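PDB 2NVA: arginine decarboxylase, A207R protein from Paramecium bursaria Chlorella virus 1, which catalyses the pyridoxal 5'-phosphate-dependent decarboxylation of arginine to agmatine. Local coordinates for the interface of chains A and B. Sequence-based numbering; all coordinates share one arbitrary frame. Chains: chain A/B, arginine decarboxylase, A207R protein.

The interface of chains A and B. Residues chain A 48, 353, 356-357; chain B 287, 359-361.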
loop_
_atom_site.group_PDB
_atom_site.type_symbol
_atom_site.label_atom_id
_atom_site.label_comp_id
_atom_site.label_asym_id
_atom_site.label_seq_id
_atom_site.Cartn_x
_atom_site.Cartn_y
_atom_site.Cartn_z
ATOM N N LYS A 48 8.759 7.163 10.857
ATOM C CA LYS A 48 7.811 6.459 9.990
ATOM C C LYS A 48 7.157 7.355 8.949
ATOM O O LYS A 48 6.720 6.870 7.908
ATOM C CB LYS A 48 6.715 5.785 10.832
ATOM C CG LYS A 48 5.946 6.770 11.705
ATOM C CD LYS A 48 4.809 6.119 12.491
ATOM C CE LYS A 48 5.270 5.539 13.822
ATOM N NZ LYS A 48 5.897 6.557 14.798
ATOM N N TYR A 353 4.035 10.747 4.662
ATOM C CA TYR A 353 3.343 9.484 4.371
ATOM C C TYR A 353 3.167 9.340 2.859
ATOM O O TYR A 353 2.080 8.994 2.384
ATOM C CB TYR A 353 1.988 9.405 5.112
ATOM C CG TYR A 353 2.158 9.581 6.602
ATOM C CD1 TYR A 353 2.773 8.582 7.364
ATOM C CD2 TYR A 353 1.738 10.740 7.242
ATOM C CE1 TYR A 353 2.964 8.729 8.725
ATOM C CE2 TYR A 353 1.917 10.901 8.615
ATOM C CZ TYR A 353 2.545 9.888 9.345
ATOM O OH TYR A 353 2.738 10.030 10.700
ATOM N N VAL A 356 7.405 6.784 1.878
ATOM C CA VAL A 356 7.530 5.627 2.795
ATOM C C VAL A 356 6.518 4.520 2.490
ATOM O O VAL A 356 6.692 3.376 2.922
ATOM C CB VAL A 356 7.390 6.032 4.276
ATOM C CG1 VAL A 356 8.602 6.858 4.730
ATOM C CG2 VAL A 356 6.072 6.802 4.522
ATOM N N LEU A 357 5.451 4.865 1.769
ATOM C CA LEU A 357 4.386 3.899 1.522
ATOM C C LEU A 357 4.376 3.310 0.103
ATOM O O LEU A 357 3.381 2.719 -0.336
ATOM C CB LEU A 357 3.043 4.506 1.873
ATOM C CG LEU A 357 2.781 4.445 3.379
ATOM C CD1 LEU A 357 1.999 5.639 3.828
ATOM C CD2 LEU A 357 2.057 3.159 3.723
ATOM N N TYR B 287 -0.301 -3.170 5.734
ATOM C CA TYR B 287 0.747 -2.551 4.910
ATOM C C TYR B 287 1.843 -3.537 4.504
ATOM O O TYR B 287 2.780 -3.180 3.765
ATOM C CB TYR B 287 1.360 -1.365 5.655
ATOM C CG TYR B 287 0.392 -0.224 5.879
ATOM C CD1 TYR B 287 0.084 0.664 4.846
ATOM C CD2 TYR B 287 -0.191 -0.004 7.134
ATOM C CE1 TYR B 287 -0.796 1.733 5.052
ATOM C CE2 TYR B 287 -1.080 1.078 7.341
ATOM C CZ TYR B 287 -1.362 1.939 6.289
ATOM O OH TYR B 287 -2.232 3.017 6.477
ATOM N N THR B 359 4.741 -3.017 1.697
ATOM C CA THR B 359 5.472 -1.754 1.892
ATOM C C THR B 359 6.419 -1.939 3.076
ATOM O O THR B 359 6.255 -2.871 3.856
ATOM C CB THR B 359 4.551 -0.551 2.260
ATOM O OG1 THR B 359 4.109 -0.673 3.618
ATOM C CG2 THR B 359 3.331 -0.452 1.335
ATOM N N SER B 360 7.370 -1.022 3.238
ATOM C CA SER B 360 8.231 -1.021 4.423
ATOM C C SER B 360 7.795 0.054 5.429
ATOM O O SER B 360 8.603 0.569 6.203
ATOM C CB SER B 360 9.690 -0.862 4.020
ATOM O OG SER B 360 9.877 0.342 3.302
ATOM N N PHE B 361 6.500 0.362 5.421
ATOM C CA PHE B 361 5.945 1.378 6.320
ATOM C C PHE B 361 6.200 0.968 7.778
ATOM O O PHE B 361 6.032 -0.198 8.141
ATOM C CB PHE B 361 4.453 1.567 6.038
ATOM C CG PHE B 361 3.814 2.710 6.792
ATOM C CD1 PHE B 361 4.437 3.954 6.870
ATOM C CD2 PHE B 361 2.562 2.545 7.397
ATOM C CE1 PHE B 361 3.834 5.003 7.563
ATOM C CE2 PHE B 361 1.956 3.593 8.085
ATOM C CZ PHE B 361 2.597 4.824 8.166
HETATM O O HOH W 1 7.328 1.083 0.886
HETATM O O HOH W 2 9.400 3.010 4.019
#
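B:Phe361 turns its ring away from its backbone N (chi1 -173°) and carries it across the two-fold dimer interface into chain A, where A:Leu357, its CG opposite the carbonyl carbon (chi1 -81°), lays CG and CD2 over one face of that ring. Methyl CD2 of A:Leu357 sits 4.0 Å from the ring centroid of B:Phe361, a CH-pi contact, while CG of the leucine stands above the same face but shifted toward the rim. CD2 of A:Leu357 also lies 3.4 Å from CD1 of B:Tyr287; as CD2 of B:Phe361 lies over the centre of a B:Tyr287 face, the leucine methyl fills the corner between the two aromatic side chains.

Farther along, the leading edge of the phenylalanine reaches the cofactor-binding residues of chain A. CE1 of B:Phe361 lies in the ring plane of A:Tyr353, at that ring's edge and 3.7 Å from CD1 of A:Tyr353, and it also approaches the backbone O of A:Lys48, the lysine of the pyridoxal phosphate site. The active sites of class-II decarboxylases are shared between subunits, and this patch belongs to one such region: A:Leu357 and B:Tyr287 are both ligand-pocket residues, and B:Phe361 may help to hold the wall in place.

Inside chain B, the hydroxyl OG1 of B:Thr359 donates to the carbonyl O of B:Tyr287 (2.8 Å) and accepts the backbone N-H of B:Phe361, which braces the stretch that presents the ring. Beside the aromatic patch, two waters bridge the chains from the carbonyl O of A:Val356: water 1 links it to the backbone N of B:Ser360, and water 2 lies 2.8 Å from the hydroxyl OG of B:Ser360.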